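Local atomic coordinates of extracellular solute-binding protein family 5 (Brucella melitensis, PDB entry 4ONY), a protein that probably serves as the periplasmic substrate-binding component of an ABC transporter, capturing peptide-like solutes for import. Residues A[436-448]-A[478-490]. Sequence-based numbering, arbitrary orientation.
Sequences FEIMTRSPDEEKI and QTFDYDMILGALA
Met484 lays its thioether alongside Ile438 and against Phe436, with SD 3.8 Å from both Ile438 CG1 and Phe436 CE1. The Met-aromatic approach is oblique to the ring, and the bend of the methionine chain (chi3 -75°) brings CE close to CE1 and CZ of the same ring. On the other face of the sheet Met439 and Ile485 run side by side, Met439 CE resting 3.8 Å from Ile485 CG2, which covers one face of the Tyr482 ring. Strands 436-440 and 484-489 are parallel neighbours in a mixed sheet, connected by two successive beta-alpha-beta units through helix 443-458, strand 462-467 and helix 470-478. Met439 N donates to Met484 O, whereas the bond from Met484 N to Glu437 O is weak. Where the strands begin to pair, a side chain stands in for the backbone: Asp483 OD2 accepts from Glu437 N at 2.9 Å through its anti lone pair, while OD1 is salt-bridged to Arg319. Beyond strand 436-440, the first turns of helix 443-458 bring Glu445 against Leu486, the two side chains running antiparallel with Glu445 CB and CG against the leucine methyls. In the conformer described, Leu486 CD2 lies 3.6 Å from Ile448 CG2. The Glu445 carboxylate takes Arg441 N on OE2 from above its plane, 2.8 Å away. One water links OE2 to Met439 O and Leu486 N; another joins OE1 to Arg441 NE and Leu486 O. Apolar packing on both sheet faces thus gives way to a hydrated junction, where a water held by Glu445 replaces a direct bond between the strands.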
# COMPACT_ATOMS: atom_id res chain seq x y z
N PHE A 436 0.33 -25.15 -20.53
CA PHE A 436 -0.58 -24.31 -19.82
C PHE A 436 -0.65 -22.93 -20.44
O PHE A 436 0.13 -22.61 -21.35
CB PHE A 436 -0.23 -24.21 -18.33
CG PHE A 436 1.09 -23.55 -18.02
CD1 PHE A 436 1.14 -22.19 -17.72
CD2 PHE A 436 2.24 -24.31 -17.87
CE1 PHE A 436 2.33 -21.60 -17.36
CE2 PHE A 436 3.43 -23.73 -17.48
CZ PHE A 436 3.48 -22.36 -17.24
N GLU A 437 -1.62 -22.15 -19.99
CA GLU A 437 -1.85 -20.81 -20.51
C GLU A 437 -1.49 -19.72 -19.49
O GLU A 437 -1.88 -19.79 -18.31
CB GLU A 437 -3.34 -20.65 -20.87
CG GLU A 437 -3.76 -19.28 -21.37
CD GLU A 437 -5.24 -19.19 -21.51
OE1 GLU A 437 -5.94 -18.86 -20.54
OE2 GLU A 437 -5.75 -19.41 -22.61
N ILE A 438 -0.81 -18.68 -19.94
CA ILE A 438 -0.67 -17.46 -19.15
C ILE A 438 -1.63 -16.39 -19.70
O ILE A 438 -1.47 -15.95 -20.87
CB ILE A 438 0.76 -16.92 -19.15
CG1 ILE A 438 1.75 -17.98 -18.64
CG2 ILE A 438 0.85 -15.68 -18.27
CD1 ILE A 438 3.21 -17.57 -18.72
N MET A 439 -2.62 -16.00 -18.90
CA MET A 439 -3.56 -14.96 -19.29
C MET A 439 -2.93 -13.61 -18.90
O MET A 439 -2.63 -13.34 -17.70
CB MET A 439 -4.91 -15.13 -18.61
CG MET A 439 -5.97 -14.12 -19.07
SD MET A 439 -7.66 -14.39 -18.42
CE MET A 439 -7.39 -14.11 -16.62
N THR A 440 -2.76 -12.75 -19.90
CA THR A 440 -2.12 -11.44 -19.71
C THR A 440 -3.06 -10.28 -20.03
O THR A 440 -3.97 -10.43 -20.84
CB THR A 440 -0.92 -11.30 -20.62
OG1 THR A 440 -1.30 -11.62 -21.95
CG2 THR A 440 0.15 -12.21 -20.18
N ARG A 441 -2.85 -9.13 -19.39
CA ARG A 441 -3.79 -8.00 -19.64
C ARG A 441 -3.25 -6.88 -20.49
O ARG A 441 -4.01 -5.95 -20.77
CB ARG A 441 -4.35 -7.32 -18.39
CG ARG A 441 -3.85 -7.72 -17.05
CD ARG A 441 -4.10 -6.55 -16.10
NE ARG A 441 -4.48 -6.99 -14.74
CZ ARG A 441 -5.68 -6.81 -14.17
NH1 ARG A 441 -6.71 -6.19 -14.78
NH2 ARG A 441 -5.86 -7.26 -12.93
N SER A 442 -1.96 -6.89 -20.82
CA SER A 442 -1.30 -5.72 -21.42
C SER A 442 -0.01 -6.10 -22.12
O SER A 442 0.53 -7.18 -21.88
CB SER A 442 -0.94 -4.67 -20.39
OG SER A 442 0.17 -5.10 -19.61
N PRO A 443 0.49 -5.19 -22.98
CA PRO A 443 1.74 -5.49 -23.67
C PRO A 443 2.92 -5.63 -22.72
O PRO A 443 3.75 -6.49 -22.95
CB PRO A 443 1.91 -4.32 -24.63
CG PRO A 443 0.48 -3.93 -24.94
CD PRO A 443 -0.19 -4.03 -23.60
N ASP A 444 2.96 -4.88 -21.63
CA ASP A 444 3.99 -5.11 -20.62
C ASP A 444 3.92 -6.54 -20.01
O ASP A 444 4.96 -7.17 -19.81
CB ASP A 444 3.91 -4.10 -19.48
CG ASP A 444 4.54 -2.75 -19.82
OD1 ASP A 444 5.12 -2.56 -20.91
OD2 ASP A 444 4.45 -1.88 -18.96
N GLU A 445 2.72 -7.03 -19.74
CA GLU A 445 2.58 -8.40 -19.23
C GLU A 445 3.00 -9.44 -20.29
O GLU A 445 3.72 -10.42 -20.00
CB GLU A 445 1.16 -8.64 -18.73
CG GLU A 445 0.83 -7.85 -17.48
CD GLU A 445 -0.38 -8.36 -16.75
OE1 GLU A 445 -0.64 -7.84 -15.66
OE2 GLU A 445 -1.07 -9.29 -17.21
N GLU A 446 2.62 -9.22 -21.52
CA GLU A 446 3.06 -10.08 -22.58
C GLU A 446 4.55 -10.19 -22.72
O GLU A 446 5.06 -11.29 -22.94
CB GLU A 446 2.60 -9.56 -23.94
CG GLU A 446 1.39 -10.25 -24.44
CD GLU A 446 1.19 -9.88 -25.88
OE1 GLU A 446 1.62 -10.69 -26.76
OE2 GLU A 446 0.66 -8.75 -26.09
N LYS A 447 5.22 -9.05 -22.61
CA LYS A 447 6.65 -9.04 -22.77
C LYS A 447 7.34 -9.93 -21.73
O LYS A 447 8.22 -10.71 -22.08
CB LYS A 447 7.18 -7.63 -22.68
CG LYS A 447 8.68 -7.55 -22.95
CD LYS A 447 9.24 -6.20 -22.52
CE LYS A 447 8.74 -5.05 -23.39
NZ LYS A 447 9.13 -3.75 -22.78
N ILE A 448 6.93 -9.83 -20.47
CA ILE A 448 7.55 -10.65 -19.42
C ILE A 448 7.11 -12.12 -19.51
O ILE A 448 7.88 -13.03 -19.26
CB ILE A 448 7.35 -10.04 -18.02
CG1 ILE A 448 8.32 -10.65 -17.03
CG2 ILE A 448 5.97 -10.20 -17.46
CD1 ILE A 448 9.76 -10.35 -17.37
N GLN A 478 -12.79 -13.46 -11.53
CA GLN A 478 -13.89 -13.68 -10.62
C GLN A 478 -14.16 -15.16 -10.35
O GLN A 478 -14.51 -15.53 -9.22
CB GLN A 478 -15.15 -12.99 -11.21
CG GLN A 478 -16.43 -13.27 -10.47
CD GLN A 478 -16.64 -12.35 -9.29
OE1 GLN A 478 -15.83 -11.47 -8.99
NE2 GLN A 478 -17.76 -12.56 -8.62
N THR A 479 -14.01 -16.00 -11.38
CA THR A 479 -14.33 -17.42 -11.32
C THR A 479 -13.05 -18.25 -11.25
O THR A 479 -13.12 -19.45 -11.32
CB THR A 479 -15.09 -17.87 -12.60
OG1 THR A 479 -14.32 -17.56 -13.74
CG2 THR A 479 -16.49 -17.14 -12.74
N PHE A 480 -11.89 -17.61 -11.15
CA PHE A 480 -10.60 -18.29 -11.13
C PHE A 480 -10.41 -19.13 -12.40
O PHE A 480 -9.84 -20.21 -12.34
CB PHE A 480 -10.48 -19.13 -9.86
CG PHE A 480 -10.75 -18.33 -8.60
CD1 PHE A 480 -9.99 -17.21 -8.30
CD2 PHE A 480 -11.81 -18.67 -7.74
CE1 PHE A 480 -10.27 -16.43 -7.18
CE2 PHE A 480 -12.07 -17.91 -6.60
CZ PHE A 480 -11.31 -16.78 -6.32
N ASP A 481 -10.85 -18.58 -13.55
CA ASP A 481 -10.78 -19.29 -14.84
C ASP A 481 -9.44 -19.01 -15.59
O ASP A 481 -9.41 -18.23 -16.53
CB ASP A 481 -11.99 -18.96 -15.70
CG ASP A 481 -11.98 -19.72 -17.00
OD1 ASP A 481 -11.17 -20.67 -17.15
OD2 ASP A 481 -12.77 -19.35 -17.87
N TYR A 482 -8.34 -19.57 -15.09
CA TYR A 482 -7.01 -19.39 -15.67
C TYR A 482 -6.05 -20.46 -15.08
O TYR A 482 -6.31 -21.01 -14.01
CB TYR A 482 -6.46 -17.98 -15.38
CG TYR A 482 -6.52 -17.61 -13.91
CD1 TYR A 482 -5.53 -18.02 -13.03
CD2 TYR A 482 -7.59 -16.88 -13.41
CE1 TYR A 482 -5.61 -17.71 -11.68
CE2 TYR A 482 -7.68 -16.57 -12.07
CZ TYR A 482 -6.68 -16.99 -11.20
OH TYR A 482 -6.80 -16.71 -9.88
N ASP A 483 -4.95 -20.71 -15.79
CA ASP A 483 -3.85 -21.52 -15.30
C ASP A 483 -2.91 -20.62 -14.51
O ASP A 483 -2.60 -20.89 -13.34
CB ASP A 483 -3.08 -22.18 -16.45
CG ASP A 483 -3.90 -23.21 -17.20
OD1 ASP A 483 -4.83 -23.80 -16.58
OD2 ASP A 483 -3.63 -23.43 -18.39
N MET A 484 -2.46 -19.55 -15.16
CA MET A 484 -1.47 -18.64 -14.58
C MET A 484 -1.80 -17.22 -15.03
O MET A 484 -2.30 -17.02 -16.20
CB MET A 484 -0.07 -19.03 -15.06
CG MET A 484 1.04 -18.11 -14.56
SD MET A 484 2.72 -18.64 -14.99
CE MET A 484 2.96 -20.00 -13.87
N ILE A 485 -1.56 -16.25 -14.14
CA ILE A 485 -1.68 -14.82 -14.44
C ILE A 485 -0.49 -14.10 -13.81
O ILE A 485 0.27 -14.71 -13.06
CB ILE A 485 -2.98 -14.18 -13.80
CG1 ILE A 485 -3.06 -14.47 -12.30
CG2 ILE A 485 -4.25 -14.71 -14.50
CD1 ILE A 485 -4.25 -13.85 -11.57
N LEU A 486 -0.39 -12.79 -14.04
CA LEU A 486 0.45 -11.92 -13.23
C LEU A 486 -0.44 -11.34 -12.12
O LEU A 486 -1.58 -10.90 -12.38
CB LEU A 486 1.09 -10.81 -14.07
CG LEU A 486 2.22 -11.15 -15.05
CD1 LEU A 486 1.67 -11.50 -16.40
CD2 LEU A 486 3.13 -9.96 -15.24
N GLY A 487 0.06 -11.33 -10.89
CA GLY A 487 -0.68 -10.80 -9.74
C GLY A 487 0.15 -9.81 -8.94
O GLY A 487 1.37 -9.92 -8.88
N ALA A 488 -0.52 -8.83 -8.36
CA ALA A 488 0.09 -7.79 -7.54
C ALA A 488 -0.55 -7.80 -6.14
O ALA A 488 -1.71 -8.19 -6.01
CB ALA A 488 -0.14 -6.43 -8.18
N LEU A 489 0.19 -7.46 -5.11
CA LEU A 489 -0.41 -7.29 -3.78
C LEU A 489 -0.04 -5.95 -3.21
O LEU A 489 1.12 -5.56 -3.31
CB LEU A 489 0.12 -8.35 -2.81
CG LEU A 489 -0.23 -9.78 -3.14
CD1 LEU A 489 0.61 -10.67 -2.27
CD2 LEU A 489 -1.70 -10.06 -2.94
N ALA A 490 -0.98 -5.28 -2.58
CA ALA A 490 -0.71 -4.00 -1.90
C ALA A 490 -0.22 -4.30 -0.49
O ALA A 490 -1.00 -4.78 0.36
CB ALA A 490 -1.97 -3.17 -1.84
O HOH W 1 -4.65 -18.89 -18.05
O HOH W 2 -2.09 -11.41 -15.90
O HOH W 3 -4.11 -9.96 -11.98
O HOH W 4 -2.39 -8.45 -13.89